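PDB 6NZX: cytochrome B5, which binds heme in a cytochrome b5 fold and probably serves as an electron carrier. Local coordinates for residues A21-N26 against Q51-S56; K28-T33 against E65-F70. All coordinates share one frame; numbering follows the deposited sequence.

Interaction 1: A21-N26 against Q51-S56; sequences AYVAYN and QDLTES. With HEM (protoporphyrin IX containing Fe), chain B.
A24 and D52 form a single beta bridge of parallel type, which lays the segment 51-56 against strand 22-25, the outermost strand on its side of the four-stranded sheet in this cytochrome b5 domain. It illustrates how a few backbone bonds can tie a heme-lining loop to a sheet edge. A24 N gives its hydrogen to Q51 O at 2.9 Å, nearly straight, and A24 O receives L53 N at 3.1 Å, so A24 is held through both its amide and its carbonyl.

A polar cluster takes over where the bridge ends. T54 carries OG1 anti to its carbonyl carbon (chi1 -60°), beside its own backbone N. From there OG1 accepts N26 N at 2.9 Å and donates to D52 OD2, meeting the syn lone pair. D52 OD2 also takes T54 N, 3.1 Å away, from well above the carboxylate plane; this is an Asx turn. Two donors from one residue thus fix the carboxylate, and the same hydroxyl passes the link on to N26, just past the end of the strand.

V23 and L53 make the apolar side of the contact: V23 CG1 approaches L53 CD1, and W38 packs on both of these side chains. Separately, the Y25 ring crosses T54 at about a right angle, with CD2 3.6 Å from T54 CA. N26 CG lies over one face of that ring, displaced toward the rim. On the heme side, L53 CB touches both CBC and CMC of HEM, and S56 CB rests 3.5 Å from HEM CMC.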
loop_
_atom_site.group_PDB
_atom_site.type_symbol
_atom_site.label_atom_id
_atom_site.label_comp_id
_atom_site.label_asym_id
_atom_site.label_seq_id
_atom_site.Cartn_x
_atom_site.Cartn_y
_atom_site.Cartn_z
ATOM N N ALA A 21 6.889 2.203 1.765
ATOM C CA ALA A 21 5.744 2.161 0.879
ATOM C C ALA A 21 4.707 1.205 1.489
ATOM O O ALA A 21 4.950 -0.012 1.656
ATOM C CB ALA A 21 6.182 1.760 -0.517
ATOM N N TYR A 22 3.583 1.788 1.896
ATOM C CA TYR A 22 2.468 1.067 2.518
ATOM C C TYR A 22 1.259 1.221 1.599
ATOM O O TYR A 22 1.097 2.254 0.969
ATOM C CB TYR A 22 2.059 1.680 3.858
ATOM C CG TYR A 22 2.955 1.445 5.047
ATOM C CD1 TYR A 22 4.155 0.772 4.954
ATOM C CD2 TYR A 22 2.603 1.975 6.279
ATOM C CE1 TYR A 22 4.963 0.590 6.065
ATOM C CE2 TYR A 22 3.390 1.788 7.405
ATOM C CZ TYR A 22 4.588 1.112 7.286
ATOM O OH TYR A 22 5.373 0.932 8.374
ATOM N N VAL A 23 0.410 0.202 1.542
ATOM C CA VAL A 23 -0.821 0.289 0.774
ATOM C C VAL A 23 -1.931 -0.269 1.651
ATOM O O VAL A 23 -1.696 -1.232 2.347
ATOM C CB VAL A 23 -0.733 -0.475 -0.563
ATOM C CG1 VAL A 23 0.259 0.172 -1.504
ATOM C CG2 VAL A 23 -0.383 -1.948 -0.357
ATOM N N ALA A 24 -3.124 0.333 1.593
ATOM C CA ALA A 24 -4.251 -0.196 2.361
ATOM C C ALA A 24 -5.175 -0.979 1.420
ATOM O O ALA A 24 -5.281 -0.688 0.214
ATOM C CB ALA A 24 -4.969 0.896 3.110
ATOM N N TYR A 25 -5.768 -2.040 1.972
ATOM C CA TYR A 25 -6.740 -2.843 1.255
ATOM C C TYR A 25 -7.748 -3.400 2.259
ATOM O O TYR A 25 -7.358 -4.139 3.143
ATOM C CB TYR A 25 -6.081 -3.980 0.466
ATOM C CG TYR A 25 -7.093 -4.803 -0.293
ATOM C CD1 TYR A 25 -7.458 -6.071 0.125
ATOM C CD2 TYR A 25 -7.764 -4.262 -1.375
ATOM C CE1 TYR A 25 -8.434 -6.798 -0.542
ATOM C CE2 TYR A 25 -8.753 -4.964 -2.044
ATOM C CZ TYR A 25 -9.086 -6.238 -1.628
ATOM O OH TYR A 25 -10.041 -6.940 -2.304
ATOM N N ASN A 26 -9.025 -3.011 2.107
ATOM C CA ASN A 26 -10.131 -3.566 2.909
ATOM C C ASN A 26 -9.855 -3.384 4.404
ATOM O O ASN A 26 -10.089 -4.322 5.173
ATOM C CB ASN A 26 -10.347 -5.064 2.639
ATOM C CG ASN A 26 -11.222 -5.325 1.440
ATOM O OD1 ASN A 26 -11.711 -4.387 0.807
ATOM N ND2 ASN A 26 -11.404 -6.592 1.105
ATOM N N GLN A 51 -1.923 4.912 -0.103
ATOM C CA GLN A 51 -3.335 5.109 -0.328
ATOM C C GLN A 51 -4.108 3.820 -0.042
ATOM O O GLN A 51 -3.579 2.707 -0.071
ATOM C CB GLN A 51 -3.612 5.569 -1.760
ATOM C CG GLN A 51 -3.122 6.981 -2.048
ATOM C CD GLN A 51 -3.309 7.352 -3.497
ATOM O OE1 GLN A 51 -3.564 6.504 -4.348
ATOM N NE2 GLN A 51 -3.161 8.635 -3.786
ATOM N N ASP A 52 -5.400 4.002 0.223
ATOM C CA ASP A 52 -6.344 2.924 0.195
ATOM C C ASP A 52 -6.737 2.652 -1.268
ATOM O O ASP A 52 -7.386 3.472 -1.913
ATOM C CB ASP A 52 -7.550 3.257 1.060
ATOM C CG ASP A 52 -8.635 2.200 1.015
ATOM O OD1 ASP A 52 -9.731 2.508 1.429
ATOM O OD2 ASP A 52 -8.368 1.107 0.537
ATOM N N LEU A 53 -6.345 1.481 -1.764
ATOM C CA LEU A 53 -6.517 1.125 -3.138
ATOM C C LEU A 53 -7.524 -0.027 -3.271
ATOM O O LEU A 53 -7.475 -0.822 -4.244
ATOM C CB LEU A 53 -5.133 0.765 -3.688
ATOM C CG LEU A 53 -4.089 1.888 -3.664
ATOM C CD1 LEU A 53 -2.796 1.423 -4.307
ATOM C CD2 LEU A 53 -4.599 3.130 -4.368
ATOM N N THR A 54 -8.458 -0.110 -2.313
ATOM C CA THR A 54 -9.448 -1.164 -2.279
ATOM C C THR A 54 -10.197 -1.206 -3.625
ATOM O O THR A 54 -10.246 -2.246 -4.270
ATOM C CB THR A 54 -10.418 -0.982 -1.101
ATOM O OG1 THR A 54 -9.697 -1.000 0.128
ATOM C CG2 THR A 54 -11.487 -2.046 -1.045
ATOM N N GLU A 55 -10.727 -0.062 -4.053
ATOM C CA GLU A 55 -11.482 0.038 -5.291
ATOM C C GLU A 55 -10.592 -0.249 -6.502
ATOM O O GLU A 55 -11.056 -0.880 -7.435
ATOM C CB GLU A 55 -12.112 1.421 -5.462
ATOM C CG GLU A 55 -13.509 1.519 -4.879
ATOM C CD GLU A 55 -14.490 2.310 -5.729
ATOM O OE1 GLU A 55 -14.860 1.828 -6.832
ATOM O OE2 GLU A 55 -14.868 3.421 -5.293
ATOM N N SER A 56 -9.331 0.192 -6.452
ATOM C CA SER A 56 -8.376 0.149 -7.576
ATOM C C SER A 56 -8.074 -1.279 -8.055
ATOM O O SER A 56 -7.529 -1.444 -9.137
ATOM C CB SER A 56 -7.080 0.853 -7.206
ATOM O OG SER A 56 -7.312 2.222 -6.891
HETATM C CHA HEM B . 1.878 -7.319 -8.394
HETATM C CHB HEM B . -0.039 -4.629 -12.066
HETATM C CHC HEM B . -3.002 -2.450 -8.834
HETATM C CHD HEM B . -0.844 -4.890 -5.214
HETATM C C1A HEM B . 1.560 -6.794 -9.718
HETATM C C2A HEM B . 2.260 -7.326 -10.897
HETATM C C3A HEM B . 1.663 -6.504 -11.981
HETATM C C4A HEM B . 0.750 -5.655 -11.336
HETATM C CMA HEM B . 2.011 -6.606 -13.448
HETATM C CAA HEM B . 3.289 -8.445 -10.928
HETATM C CBA HEM B . 2.591 -9.823 -10.842
HETATM C CGA HEM B . 3.151 -10.759 -9.762
HETATM O O1A HEM B . 2.360 -11.540 -9.176
HETATM O O2A HEM B . 4.378 -10.756 -9.478
HETATM C C1B HEM B . -1.042 -3.703 -11.510
HETATM C C2B HEM B . -1.783 -2.818 -12.301
HETATM C C3B HEM B . -2.702 -2.154 -11.349
HETATM C C4B HEM B . -2.335 -2.810 -10.090
HETATM C CMB HEM B . -1.710 -2.549 -13.785
HETATM C CAB HEM B . -3.722 -1.026 -11.491
HETATM C CBB HEM B . -4.986 -1.423 -12.238
HETATM C C1C HEM B . -2.716 -2.957 -7.503
HETATM C C2C HEM B . -3.403 -2.456 -6.415
HETATM C C3C HEM B . -2.748 -3.149 -5.284
HETATM C C4C HEM B . -1.749 -4.003 -5.939
HETATM C CMC HEM B . -4.502 -1.439 -6.491
HETATM C CAC HEM B . -3.018 -3.150 -3.817
HETATM C CBC HEM B . -4.103 -2.627 -3.285
HETATM C C1D HEM B . 0.155 -5.800 -5.776
HETATM C C2D HEM B . 0.929 -6.619 -4.959
HETATM C C3D HEM B . 1.748 -7.377 -5.900
HETATM C C4D HEM B . 1.327 -6.857 -7.129
HETATM C CMD HEM B . 0.904 -6.738 -3.460
HETATM C CAD HEM B . 2.800 -8.436 -5.593
HETATM C CBD HEM B . 4.140 -7.710 -5.409
HETATM C CGD HEM B . 5.308 -8.649 -5.216
HETATM O O1D HEM B . 6.456 -8.172 -5.076
HETATM O O2D HEM B . 5.117 -9.883 -5.199
HETATM N NA HEM B . 0.703 -5.802 -9.990
HETATM N NB HEM B . -1.365 -3.718 -10.196
HETATM N NC HEM B . -1.749 -3.834 -7.270
HETATM N ND HEM B . 0.371 -5.916 -7.089
HETATM FE FE HEM B . -0.531 -4.821 -8.634
#

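Interaction 2: K28-T33 against E65-F70; sequences KVYDVT and ELLEKF. With HEM (protoporphyrin IX containing Fe), chain B.
Y30, L67 and F70 meet with CG anti to the carbonyl carbon in each, at chi1 -63° for Y30 and F70 and -78° for L67, which sets each CG beside its backbone N. In Y30 a chi2 of -93° then turns the ring so that one face meets L67. F70 has V32 CG1 over a face and a heme propionate at its edge. The pairing joins strand 28-31 to the loop 65-70, whose first residues are 3-10, and shows how a sheet and a heme-binding loop can pack together without a hydrogen bond between them.

L67 crosses Y30 at about a right angle. Its CB stands over the middle of the Y30 ring, 3.9 Å from the centroid, in a CH-pi contact. The L67 branch CD2 reaches Y30 CG at 3.7 Å and also touches the heme methyl CMD. F70 O lies in the plane of the Y30 ring at its edge, near CD1. An alanine at Y30 removes the ring that lies against L67, which would probably open a gap between strand and loop and leave L67 CB and CD1 less well packed.

F70 makes the second junction. V32 CG1 sits displaced toward the rim of its ring, 4.3 Å from the centroid. D31 O meets F70 CB at 3.4 Å. At the propionate, F70 CZ is 3.4 Å from HEM O1D. Next to it K69, its chain bent about the CG-CD bond, sends NZ to HEM O2D in a 2.7 Å hydrogen bond.

Cohesion between the two segments therefore rests on apolar and CH-pi packing, while the lysine is likely to offset the negative charge of the propionate.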
loop_
_atom_site.group_PDB
_atom_site.type_symbol
_atom_site.label_atom_id
_atom_site.label_comp_id
_atom_site.label_asym_id
_atom_site.label_seq_id
_atom_site.Cartn_x
_atom_site.Cartn_y
_atom_site.Cartn_z
ATOM N N LYS A 28 -6.937 -2.916 6.070
ATOM C CA LYS A 28 -5.629 -3.388 6.560
ATOM C C LYS A 28 -4.489 -2.727 5.767
ATOM O O LYS A 28 -4.584 -2.517 4.584
ATOM C CB LYS A 28 -5.536 -4.912 6.442
ATOM C CG LYS A 28 -6.313 -5.708 7.491
ATOM C CD LYS A 28 -5.857 -7.149 7.534
ATOM C CE LYS A 28 -6.230 -7.862 8.818
ATOM N NZ LYS A 28 -5.384 -9.062 9.045
ATOM N N VAL A 29 -3.395 -2.415 6.454
ATOM C CA VAL A 29 -2.285 -1.694 5.872
ATOM C C VAL A 29 -1.124 -2.665 5.769
ATOM O O VAL A 29 -0.733 -3.260 6.789
ATOM C CB VAL A 29 -1.935 -0.462 6.729
ATOM C CG1 VAL A 29 -0.706 0.277 6.206
ATOM C CG2 VAL A 29 -3.134 0.471 6.838
ATOM N N TYR A 30 -0.581 -2.767 4.545
ATOM C CA TYR A 30 0.452 -3.696 4.165
ATOM C C TYR A 30 1.722 -2.898 3.876
ATOM O O TYR A 30 1.648 -1.881 3.229
ATOM C CB TYR A 30 0.031 -4.494 2.922
ATOM C CG TYR A 30 -1.180 -5.365 3.126
ATOM C CD1 TYR A 30 -1.055 -6.694 3.496
ATOM C CD2 TYR A 30 -2.455 -4.844 3.008
ATOM C CE1 TYR A 30 -2.167 -7.492 3.717
ATOM C CE2 TYR A 30 -3.578 -5.633 3.203
ATOM C CZ TYR A 30 -3.430 -6.958 3.584
ATOM O OH TYR A 30 -4.531 -7.740 3.761
ATOM N N ASP A 31 2.863 -3.392 4.361
ATOM C CA ASP A 31 4.153 -2.841 4.040
ATOM C C ASP A 31 4.680 -3.532 2.773
ATOM O O ASP A 31 5.135 -4.674 2.826
ATOM C CB ASP A 31 5.126 -2.978 5.219
ATOM C CG ASP A 31 6.512 -2.413 4.931
ATOM O OD1 ASP A 31 6.681 -1.817 3.839
ATOM O OD2 ASP A 31 7.398 -2.521 5.826
ATOM N N VAL A 32 4.665 -2.799 1.657
ATOM C CA VAL A 32 5.106 -3.311 0.375
ATOM C C VAL A 32 6.485 -2.726 0.006
ATOM O O VAL A 32 6.922 -2.816 -1.150
ATOM C CB VAL A 32 4.048 -3.065 -0.719
ATOM C CG1 VAL A 32 2.826 -3.948 -0.510
ATOM C CG2 VAL A 32 3.635 -1.605 -0.844
ATOM N N THR A 33 7.176 -2.142 0.988
ATOM C CA THR A 33 8.564 -1.725 0.814
ATOM C C THR A 33 9.380 -2.980 0.477
ATOM O O THR A 33 9.175 -4.048 1.055
ATOM C CB THR A 33 9.113 -0.994 2.050
ATOM O OG1 THR A 33 8.179 0.001 2.486
ATOM C CG2 THR A 33 10.451 -0.338 1.773
ATOM N N GLU A 65 -4.906 -11.163 -3.343
ATOM C CA GLU A 65 -4.165 -12.331 -2.813
ATOM C C GLU A 65 -2.668 -12.018 -2.673
ATOM O O GLU A 65 -2.012 -12.497 -1.727
ATOM C CB GLU A 65 -4.364 -13.585 -3.680
ATOM C CG GLU A 65 -4.340 -13.336 -5.186
ATOM C CD GLU A 65 -4.200 -14.561 -6.082
ATOM O OE1 GLU A 65 -5.116 -15.419 -6.070
ATOM O OE2 GLU A 65 -3.173 -14.659 -6.799
ATOM N N LEU A 66 -2.128 -11.221 -3.605
ATOM C CA LEU A 66 -0.688 -10.965 -3.685
ATOM C C LEU A 66 -0.205 -10.117 -2.488
ATOM O O LEU A 66 0.963 -10.139 -2.163
ATOM C CB LEU A 66 -0.378 -10.283 -5.026
ATOM C CG LEU A 66 -0.702 -11.079 -6.296
ATOM C CD1 LEU A 66 -0.255 -10.324 -7.544
ATOM C CD2 LEU A 66 -0.064 -12.467 -6.273
ATOM N N LEU A 67 -1.108 -9.386 -1.825
ATOM C CA LEU A 67 -0.780 -8.634 -0.581
ATOM C C LEU A 67 -0.344 -9.567 0.561
ATOM O O LEU A 67 0.272 -9.107 1.528
ATOM C CB LEU A 67 -2.006 -7.809 -0.175
ATOM C CG LEU A 67 -2.194 -6.529 -0.987
ATOM C CD1 LEU A 67 -3.589 -5.933 -0.827
ATOM C CD2 LEU A 67 -1.149 -5.515 -0.614
ATOM N N GLU A 68 -0.658 -10.866 0.468
ATOM C CA GLU A 68 -0.463 -11.799 1.583
ATOM C C GLU A 68 1.016 -12.038 1.888
ATOM O O GLU A 68 1.368 -12.380 3.019
ATOM C CB GLU A 68 -1.097 -13.157 1.286
ATOM C CG GLU A 68 -1.182 -14.037 2.518
ATOM C CD GLU A 68 -1.864 -15.371 2.276
ATOM O OE1 GLU A 68 -1.546 -16.017 1.255
ATOM O OE2 GLU A 68 -2.714 -15.742 3.098
ATOM N N LYS A 69 1.884 -11.862 0.895
ATOM C CA LYS A 69 3.310 -12.052 1.083
ATOM C C LYS A 69 3.914 -10.927 1.951
ATOM O O LYS A 69 5.045 -11.073 2.426
ATOM C CB LYS A 69 4.015 -12.122 -0.277
ATOM C CG LYS A 69 3.444 -13.150 -1.247
ATOM C CD LYS A 69 4.229 -13.354 -2.519
ATOM C CE LYS A 69 4.965 -12.118 -2.995
ATOM N NZ LYS A 69 5.604 -12.358 -4.314
ATOM N N PHE A 70 3.173 -9.831 2.172
ATOM C CA PHE A 70 3.696 -8.621 2.823
ATOM C C PHE A 70 3.162 -8.475 4.255
ATOM O O PHE A 70 2.018 -8.825 4.554
ATOM C CB PHE A 70 3.373 -7.425 1.924
ATOM C CG PHE A 70 4.071 -7.552 0.591
ATOM C CD1 PHE A 70 5.428 -7.297 0.489
ATOM C CD2 PHE A 70 3.399 -8.020 -0.521
ATOM C CE1 PHE A 70 6.103 -7.473 -0.705
ATOM C CE2 PHE A 70 4.071 -8.189 -1.724
ATOM C CZ PHE A 70 5.418 -7.928 -1.808
HETATM C CHA HEM B . 1.878 -7.319 -8.394
HETATM C CHB HEM B . -0.039 -4.629 -12.066
HETATM C CHC HEM B . -3.002 -2.450 -8.834
HETATM C CHD HEM B . -0.844 -4.890 -5.214
HETATM C C1A HEM B . 1.560 -6.794 -9.718
HETATM C C2A HEM B . 2.260 -7.326 -10.897
HETATM C C3A HEM B . 1.663 -6.504 -11.981
HETATM C C4A HEM B . 0.750 -5.655 -11.336
HETATM C CMA HEM B . 2.011 -6.606 -13.448
HETATM C CAA HEM B . 3.289 -8.445 -10.928
HETATM C CBA HEM B . 2.591 -9.823 -10.842
HETATM C CGA HEM B . 3.151 -10.759 -9.762
HETATM O O1A HEM B . 2.360 -11.540 -9.176
HETATM O O2A HEM B . 4.378 -10.756 -9.478
HETATM C C1B HEM B . -1.042 -3.703 -11.510
HETATM C C2B HEM B . -1.783 -2.818 -12.301
HETATM C C3B HEM B . -2.702 -2.154 -11.349
HETATM C C4B HEM B . -2.335 -2.810 -10.090
HETATM C CMB HEM B . -1.710 -2.549 -13.785
HETATM C CAB HEM B . -3.722 -1.026 -11.491
HETATM C CBB HEM B . -4.986 -1.423 -12.238
HETATM C C1C HEM B . -2.716 -2.957 -7.503
HETATM C C2C HEM B . -3.403 -2.456 -6.415
HETATM C C3C HEM B . -2.748 -3.149 -5.284
HETATM C C4C HEM B . -1.749 -4.003 -5.939
HETATM C CMC HEM B . -4.502 -1.439 -6.491
HETATM C CAC HEM B . -3.018 -3.150 -3.817
HETATM C CBC HEM B . -4.103 -2.627 -3.285
HETATM C C1D HEM B . 0.155 -5.800 -5.776
HETATM C C2D HEM B . 0.929 -6.619 -4.959
HETATM C C3D HEM B . 1.748 -7.377 -5.900
HETATM C C4D HEM B . 1.327 -6.857 -7.129
HETATM C CMD HEM B . 0.904 -6.738 -3.460
HETATM C CAD HEM B . 2.800 -8.436 -5.593
HETATM C CBD HEM B . 4.140 -7.710 -5.409
HETATM C CGD HEM B . 5.308 -8.649 -5.216
HETATM O O1D HEM B . 6.456 -8.172 -5.076
HETATM O O2D HEM B . 5.117 -9.883 -5.199
HETATM N NA HEM B . 0.703 -5.802 -9.990
HETATM N NB HEM B . -1.365 -3.718 -10.196
HETATM N NC HEM B . -1.749 -3.834 -7.270
HETATM N ND HEM B . 0.371 -5.916 -7.089
HETATM FE FE HEM B . -0.531 -4.821 -8.634
#

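Overall arrangement
Interactions 1 and 2 have centres about 10 Å apart and are joined through neighbouring strands 22-25 and 28-31 of one sheet. Beyond the strand ends, A21 N and T33 OG1 lie 2.7 Å apart and A21 O and V32 N 2.8 Å apart, both probable hydrogen bonds. Y25 and L67 add a side-chain contact, with Y25 CB 3.4 Å from L67 CD1. At the heme rim the two loops converge on one vinyl group, L53 at its CBC and L67 at its CAC; beyond it, 51-56 reaches the methyl CMC, whereas 65-70 reaches the methyl CMD and the propionates. One sheet thus backs two walls of the pocket, one chiefly apolar, the other also binding propionate.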